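Local coordinates for protein 5-Carboxyvanillate Decarboxylase (Novosphingobium aromaticivorans, PDB 4QRN) that probably removes a carboxyl group from 5-carboxyvanillate as a metal-dependent decarboxylase of the amidohydrolase superfamily, here holding manganese and a nitro-substituted vanillate-like inhibitor, at residues T46-D51 / A129-D134; Y277-G282 / K292-T297; G185-E190 / G235-M240. All blocks are in the same frame, centred on the assembly; numbering follows the deposited sequence.

The three contacts are spread over one amidohydrolase-type barrel and none touches another. Contact 1 joins two helices on the outside of the fold; contact 2, on the opposite side of the chain's centre, ties a loop to helix 268-284, and their centres lie 41 Å apart. Contact 3 lies deeper, its centre 24 Å from that of contact 1 and 19 Å from that of contact 2. Contacts 2 and 3 both also touch the second subunit. The side chains of I49, H279 and E237 each lie about 11 Å from a bound nitrobenzoate inhibitor, and M278 touches one. In contact 3 the E237 side chain is about 9 Å from that of H210, a manganese ligand, and about 12 Å from the manganese.

Contact 1. Residues T46-D51 / A129-D134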
# COMPACT_ATOMS: atom_id res chain seq x y z
N THR A 46 -14.99 -0.70 -25.15
CA THR A 46 -15.94 -0.96 -26.22
C THR A 46 -17.34 -0.88 -25.61
O THR A 46 -17.60 -1.33 -24.49
CB THR A 46 -15.72 -2.30 -26.94
OG1 THR A 46 -16.13 -3.38 -26.10
CG2 THR A 46 -14.26 -2.45 -27.39
N ARG A 47 -18.26 -0.34 -26.38
CA ARG A 47 -19.62 -0.17 -25.91
C ARG A 47 -20.25 -1.51 -25.55
O ARG A 47 -20.98 -1.60 -24.55
CB ARG A 47 -20.45 0.54 -26.99
CG ARG A 47 -21.87 0.94 -26.59
CD ARG A 47 -21.86 2.04 -25.53
NE ARG A 47 -22.24 1.48 -24.25
CZ ARG A 47 -22.44 2.18 -23.14
NH1 ARG A 47 -22.23 3.49 -23.10
NH2 ARG A 47 -22.81 1.53 -22.04
N GLU A 48 -19.98 -2.54 -26.34
CA GLU A 48 -20.62 -3.81 -26.06
C GLU A 48 -20.13 -4.43 -24.75
O GLU A 48 -20.91 -5.08 -24.06
CB GLU A 48 -20.49 -4.80 -27.22
CG GLU A 48 -19.09 -5.17 -27.57
CD GLU A 48 -19.00 -6.04 -28.81
OE1 GLU A 48 -20.03 -6.26 -29.50
OE2 GLU A 48 -17.87 -6.50 -29.10
N ILE A 49 -18.87 -4.19 -24.37
CA ILE A 49 -18.39 -4.72 -23.09
C ILE A 49 -18.98 -3.91 -21.93
O ILE A 49 -19.40 -4.48 -20.94
CB ILE A 49 -16.86 -4.83 -23.06
CG1 ILE A 49 -16.41 -5.98 -23.98
CG2 ILE A 49 -16.35 -5.08 -21.61
CD1 ILE A 49 -14.93 -6.06 -24.21
N ILE A 50 -19.03 -2.58 -22.05
CA ILE A 50 -19.69 -1.79 -21.01
C ILE A 50 -21.15 -2.23 -20.85
O ILE A 50 -21.66 -2.31 -19.74
CB ILE A 50 -19.57 -0.26 -21.24
CG1 ILE A 50 -18.10 0.18 -21.43
CG2 ILE A 50 -20.22 0.52 -20.09
CD1 ILE A 50 -17.16 -0.26 -20.31
N ASP A 51 -21.82 -2.53 -21.97
CA ASP A 51 -23.20 -3.01 -21.88
C ASP A 51 -23.29 -4.34 -21.12
O ASP A 51 -24.26 -4.58 -20.41
CB ASP A 51 -23.80 -3.18 -23.27
CG ASP A 51 -24.12 -1.87 -23.94
OD1 ASP A 51 -24.11 -0.82 -23.27
OD2 ASP A 51 -24.38 -1.90 -25.16
N ALA A 129 -13.47 -10.55 -26.06
CA ALA A 129 -12.04 -10.21 -26.06
C ALA A 129 -11.50 -10.23 -27.49
O ALA A 129 -10.71 -9.37 -27.86
CB ALA A 129 -11.27 -11.19 -25.19
N THR A 130 -11.89 -11.24 -28.27
CA THR A 130 -11.46 -11.31 -29.67
C THR A 130 -11.87 -10.04 -30.41
O THR A 130 -11.06 -9.45 -31.13
CB THR A 130 -12.09 -12.53 -30.37
OG1 THR A 130 -11.57 -13.72 -29.76
CG2 THR A 130 -11.77 -12.52 -31.87
N ARG A 131 -13.12 -9.63 -30.22
CA ARG A 131 -13.62 -8.43 -30.88
C ARG A 131 -12.89 -7.17 -30.41
O ARG A 131 -12.55 -6.31 -31.23
CB ARG A 131 -15.14 -8.31 -30.68
CG ARG A 131 -15.91 -9.36 -31.48
CD ARG A 131 -17.29 -9.57 -30.92
NE ARG A 131 -18.18 -8.44 -31.14
CZ ARG A 131 -18.88 -8.22 -32.26
NH1 ARG A 131 -18.79 -9.04 -33.30
NH2 ARG A 131 -19.68 -7.16 -32.32
N ALA A 132 -12.62 -7.06 -29.11
CA ALA A 132 -11.91 -5.89 -28.61
C ALA A 132 -10.49 -5.87 -29.16
O ALA A 132 -9.97 -4.80 -29.48
CB ALA A 132 -11.87 -5.90 -27.07
N ASN A 133 -9.84 -7.03 -29.24
CA ASN A 133 -8.50 -7.09 -29.79
C ASN A 133 -8.50 -6.71 -31.27
O ASN A 133 -7.63 -5.97 -31.73
CB ASN A 133 -7.91 -8.48 -29.56
CG ASN A 133 -7.49 -8.69 -28.11
OD1 ASN A 133 -7.21 -7.73 -27.40
ND2 ASN A 133 -7.41 -9.94 -27.70
N ASP A 134 -9.47 -7.21 -32.04
CA ASP A 134 -9.53 -6.85 -33.43
C ASP A 134 -9.82 -5.35 -33.61
O ASP A 134 -9.26 -4.71 -34.51
CB ASP A 134 -10.60 -7.69 -34.15
CG ASP A 134 -10.20 -9.14 -34.31
OD1 ASP A 134 -9.00 -9.47 -34.15
OD2 ASP A 134 -11.09 -9.96 -34.61
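E48 swings CG between its backbone N and carbonyl carbon (chi1 62°) and then runs extended, while R131 bends at chi3 (70°), and these turns carry carboxylate and guanidinium together across a helix-helix contact on the outside of the amidohydrolase barrel. The first turn of helix 47-59 meets the middle of helix 122-142. R131 grips the carboxylate side-on, one nitrogen to each oxygen: NE reaches OE2 of E48 at 2.8 Å, nearly straight and on the syn lone pair, and NH2 reaches OE1 of E48 at 3.0 Å with a bent approach. The planes of the two flat groups are 38° apart; OE2 of E48 lies in the guanidinium plane, and OE1 is tilted slightly from it. An alanine in place of E48 is likely to leave the R131 guanidinium without this carboxylate and free to turn. Beside the ion pair the packing is apolar. CD1 of I49 and CG2 of T46 each come to 4.2 Å from CB of A132; L128 and V116 also lie against I49. T46 is the N-cap of helix 47-59, its OG1 accepting a weak 3.3 Å bond from I49 N.

Contact 2. Residues Y277-G282 / K292-T297; sequences YMHQAG and KPLKKT
H279 and L294 make the close part of this contact: the CD1 methyl of L294 comes within 3.5 Å of CE1 of the imidazole and within 3.7 Å of NE2 of H279, meeting the ring obliquely. H279 holds CG anti to its backbone N (chi1 178°), which sends the ring out from the helix toward the loop, and L294 starts its side chain toward the helix and brings CD1 onto the ring. I298 of helix 298-304 also packs on H279, as does I231 of the second subunit, and Y301 of helix 298-304 packs on L294. In the fold, this joins helix 268-284 to the connection leading into helix 298-304, which T297 N-caps through the bond of its OG1 to G300 N. Away from the leucine the contact is looser and mediated by water. NE2 of H279 and O of K292 are 4.4 Å apart, and a water lying in the imidazole plane bridges them, 2.7 Å from NE2 of H279; it also lies 2.7 Å from O of K292, in position to donate to it. Around this bridge K292 and P293 are exposed, with their side chains starting away from the helix.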
# COMPACT_ATOMS: atom_id res chain seq x y z
N TYR A 277 12.86 -7.80 4.33
CA TYR A 277 13.12 -8.22 5.70
C TYR A 277 12.08 -9.26 6.14
O TYR A 277 12.42 -10.31 6.68
CB TYR A 277 13.10 -7.01 6.67
CG TYR A 277 13.49 -7.44 8.06
CD1 TYR A 277 12.54 -7.90 8.95
CD2 TYR A 277 14.83 -7.48 8.44
CE1 TYR A 277 12.90 -8.36 10.22
CE2 TYR A 277 15.21 -7.95 9.67
CZ TYR A 277 14.25 -8.39 10.57
OH TYR A 277 14.62 -8.85 11.81
N MET A 278 10.81 -8.96 5.92
CA MET A 278 9.76 -9.84 6.40
C MET A 278 9.58 -11.08 5.53
O MET A 278 9.21 -12.14 6.06
CB MET A 278 8.45 -9.07 6.60
CG MET A 278 8.52 -8.06 7.74
SD MET A 278 8.89 -8.93 9.30
CE MET A 278 8.86 -7.62 10.50
N HIS A 279 9.89 -10.98 4.25
CA HIS A 279 9.92 -12.17 3.41
C HIS A 279 10.97 -13.14 3.97
O HIS A 279 10.70 -14.33 4.18
CB HIS A 279 10.25 -11.82 1.96
CG HIS A 279 10.34 -13.02 1.10
ND1 HIS A 279 11.53 -13.46 0.57
CD2 HIS A 279 9.40 -13.93 0.73
CE1 HIS A 279 11.31 -14.56 -0.12
NE2 HIS A 279 10.03 -14.86 -0.05
N GLN A 280 12.18 -12.63 4.22
CA GLN A 280 13.23 -13.46 4.78
C GLN A 280 12.84 -14.04 6.14
O GLN A 280 13.10 -15.21 6.41
CB GLN A 280 14.52 -12.65 4.93
CG GLN A 280 15.18 -12.42 3.61
CD GLN A 280 15.75 -13.68 3.07
OE1 GLN A 280 16.30 -14.50 3.80
NE2 GLN A 280 15.61 -13.85 1.78
N ALA A 281 12.23 -13.23 6.99
CA ALA A 281 11.85 -13.71 8.32
C ALA A 281 10.90 -14.88 8.19
O ALA A 281 11.03 -15.88 8.90
CB ALA A 281 11.19 -12.58 9.11
N GLY A 282 9.95 -14.77 7.27
CA GLY A 282 8.98 -15.84 7.07
C GLY A 282 9.63 -17.09 6.51
O GLY A 282 9.38 -18.20 6.98
N LYS A 292 8.52 -20.18 -0.02
CA LYS A 292 9.78 -20.92 0.02
C LYS A 292 10.95 -20.12 -0.55
O LYS A 292 10.76 -19.06 -1.11
CB LYS A 292 9.57 -22.23 -0.72
CG LYS A 292 8.51 -23.07 -0.03
CD LYS A 292 8.67 -24.56 -0.27
CE LYS A 292 7.75 -25.37 0.64
NZ LYS A 292 7.87 -24.99 2.09
N PRO A 293 12.18 -20.62 -0.37
CA PRO A 293 13.34 -19.83 -0.80
C PRO A 293 13.33 -19.46 -2.28
O PRO A 293 12.94 -20.24 -3.15
CB PRO A 293 14.52 -20.73 -0.45
CG PRO A 293 14.02 -21.53 0.71
CD PRO A 293 12.59 -21.80 0.42
N LEU A 294 13.75 -18.23 -2.54
CA LEU A 294 13.87 -17.69 -3.88
C LEU A 294 15.33 -17.51 -4.22
O LEU A 294 16.17 -17.39 -3.34
CB LEU A 294 13.18 -16.32 -3.94
CG LEU A 294 11.71 -16.28 -3.56
CD1 LEU A 294 11.17 -14.86 -3.59
CD2 LEU A 294 10.89 -17.17 -4.47
N LYS A 295 15.63 -17.49 -5.51
CA LYS A 295 17.02 -17.35 -5.94
C LYS A 295 17.55 -15.93 -5.78
O LYS A 295 18.76 -15.75 -5.63
CB LYS A 295 17.22 -17.81 -7.37
CG LYS A 295 17.01 -19.30 -7.58
CD LYS A 295 17.24 -19.69 -9.03
CE LYS A 295 17.00 -21.17 -9.23
NZ LYS A 295 16.99 -21.55 -10.66
N LYS A 296 16.66 -14.94 -5.81
CA LYS A 296 17.06 -13.54 -5.62
C LYS A 296 16.25 -12.95 -4.48
O LYS A 296 15.24 -13.52 -4.04
CB LYS A 296 16.81 -12.67 -6.87
CG LYS A 296 17.48 -13.20 -8.12
CD LYS A 296 17.32 -12.24 -9.29
CE LYS A 296 18.16 -12.70 -10.48
NZ LYS A 296 18.16 -11.69 -11.54
N THR A 297 16.69 -11.81 -3.98
CA THR A 297 15.87 -10.98 -3.11
C THR A 297 14.77 -10.31 -3.92
O THR A 297 14.82 -10.24 -5.15
CB THR A 297 16.72 -9.89 -2.44
OG1 THR A 297 17.27 -9.07 -3.48
CG2 THR A 297 17.84 -10.50 -1.60
O HOH W 1 8.93 -17.10 -1.17

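Contact 3. Residues G185-E190 / G235-M240. With ACT (acetate ion), chain L.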
# COMPACT_ATOMS: atom_id res chain seq x y z
N GLY A 185 -11.57 -13.38 -8.49
CA GLY A 185 -11.03 -13.66 -7.18
C GLY A 185 -9.82 -14.58 -7.16
O GLY A 185 -9.32 -14.91 -6.07
N ARG A 186 -9.35 -14.98 -8.34
CA ARG A 186 -8.19 -15.87 -8.47
C ARG A 186 -7.00 -15.09 -9.01
O ARG A 186 -7.15 -14.23 -9.89
CB ARG A 186 -8.49 -17.04 -9.41
CG ARG A 186 -9.67 -17.87 -8.97
CD ARG A 186 -9.95 -18.98 -9.97
NE ARG A 186 -8.90 -19.98 -9.91
CZ ARG A 186 -8.89 -21.07 -10.67
NH1 ARG A 186 -9.85 -21.25 -11.57
NH2 ARG A 186 -7.93 -21.96 -10.52
N TYR A 187 -5.82 -15.46 -8.53
CA TYR A 187 -4.57 -14.75 -8.83
C TYR A 187 -3.64 -15.60 -9.66
O TYR A 187 -3.71 -16.84 -9.65
CB TYR A 187 -3.91 -14.30 -7.49
CG TYR A 187 -4.77 -13.26 -6.80
CD1 TYR A 187 -5.83 -13.62 -5.96
CD2 TYR A 187 -4.60 -11.91 -7.09
CE1 TYR A 187 -6.69 -12.66 -5.42
CE2 TYR A 187 -5.44 -10.93 -6.55
CZ TYR A 187 -6.49 -11.32 -5.72
OH TYR A 187 -7.36 -10.40 -5.20
N LEU A 188 -2.76 -14.93 -10.38
CA LEU A 188 -1.97 -15.57 -11.44
C LEU A 188 -0.88 -16.48 -10.91
O LEU A 188 -0.25 -17.18 -11.70
CB LEU A 188 -1.36 -14.50 -12.35
CG LEU A 188 -2.36 -13.73 -13.22
CD1 LEU A 188 -1.66 -12.51 -13.76
CD2 LEU A 188 -2.95 -14.60 -14.37
N ASP A 189 -0.63 -16.48 -9.60
CA ASP A 189 0.31 -17.42 -9.01
C ASP A 189 -0.22 -18.85 -8.95
O ASP A 189 0.53 -19.76 -8.69
CB ASP A 189 0.69 -16.98 -7.60
CG ASP A 189 -0.52 -16.84 -6.70
OD1 ASP A 189 -1.24 -15.83 -6.84
OD2 ASP A 189 -0.76 -17.75 -5.87
N GLU A 190 -1.52 -19.04 -9.18
CA GLU A 190 -2.04 -20.42 -9.21
C GLU A 190 -1.51 -21.15 -10.43
O GLU A 190 -1.41 -20.56 -11.51
CB GLU A 190 -3.56 -20.44 -9.29
CG GLU A 190 -4.29 -20.02 -8.06
CD GLU A 190 -5.74 -20.44 -8.17
OE1 GLU A 190 -6.01 -21.63 -8.45
OE2 GLU A 190 -6.61 -19.58 -8.02
N GLY A 235 -4.28 0.03 -5.63
CA GLY A 235 -2.90 -0.21 -5.26
C GLY A 235 -2.74 -1.42 -4.37
O GLY A 235 -1.74 -2.14 -4.46
N VAL A 236 -3.70 -1.64 -3.47
CA VAL A 236 -3.68 -2.82 -2.61
C VAL A 236 -3.75 -4.07 -3.48
O VAL A 236 -2.94 -5.00 -3.36
CB VAL A 236 -4.84 -2.77 -1.62
CG1 VAL A 236 -5.02 -4.13 -0.92
CG2 VAL A 236 -4.65 -1.63 -0.60
N GLU A 237 -4.76 -4.12 -4.35
CA GLU A 237 -5.01 -5.29 -5.19
C GLU A 237 -3.80 -5.61 -6.06
O GLU A 237 -3.35 -6.75 -6.16
CB GLU A 237 -6.26 -5.01 -6.04
CG GLU A 237 -6.46 -5.94 -7.22
CD GLU A 237 -6.69 -7.41 -6.92
OE1 GLU A 237 -7.07 -7.78 -5.79
OE2 GLU A 237 -6.52 -8.20 -7.88
N THR A 238 -3.27 -4.58 -6.71
CA THR A 238 -2.24 -4.81 -7.73
C THR A 238 -0.89 -5.07 -7.08
O THR A 238 -0.14 -5.94 -7.52
CB THR A 238 -2.17 -3.60 -8.67
OG1 THR A 238 -3.48 -3.26 -9.09
CG2 THR A 238 -1.34 -3.94 -9.90
N GLY A 239 -0.55 -4.33 -6.03
CA GLY A 239 0.67 -4.60 -5.30
C GLY A 239 0.64 -6.00 -4.70
O GLY A 239 1.64 -6.72 -4.73
N MET A 240 -0.49 -6.39 -4.13
CA MET A 240 -0.62 -7.75 -3.62
C MET A 240 -0.36 -8.78 -4.72
O MET A 240 0.31 -9.78 -4.52
CB MET A 240 -2.02 -7.98 -3.03
CG MET A 240 -2.17 -9.37 -2.42
SD MET A 240 -3.85 -9.70 -1.84
CE MET A 240 -4.79 -9.66 -3.35
C ACT L . -12.36 -19.02 -12.77
O ACT L . -11.26 -19.61 -12.87
OXT ACT L . -12.94 -19.06 -11.65
CH3 ACT L . -12.98 -18.31 -13.94
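Y187 and E237 meet through a short hydrogen bond: OH of the tyrosine donates to the syn lone pair of OE1 of E237 at 2.7 Å, with that oxygen at the ring edge. E237 gets there by bending at chi2 (64°), and its other oxygen, OE2, passes 3.2 Å from CE2 of Y187 while being held by S181 OG and the backbone N of H182. Apolar and sulfur contacts come from M240, whose side chain crosses the tyrosine at about a right angle. Its CE methyl lies 3.4 Å from CZ of Y187, and SD sits 5.4 Å from the ring centroid, an oblique Met-aromatic contact. Ring-on-ring packing is added by H241, edge-to-face with Y187; P221 and F232 of the second subunit pack on Y187 and M240 respectively. Ionic bonds hold the loop, which contains a type I turn from Y187 to E190: R186 takes E190 side-on, NE to OE2 at 3.0 Å and NH2 to OE1 at 2.8 Å, both nearly straight. The contact pins the loop after strand 177-179 to helix 233-248 of the amidohydrolase fold. With both oxygens of the buried E237 engaged by donors, its carboxylate is fixed in rotation and probably stabilised as an anion.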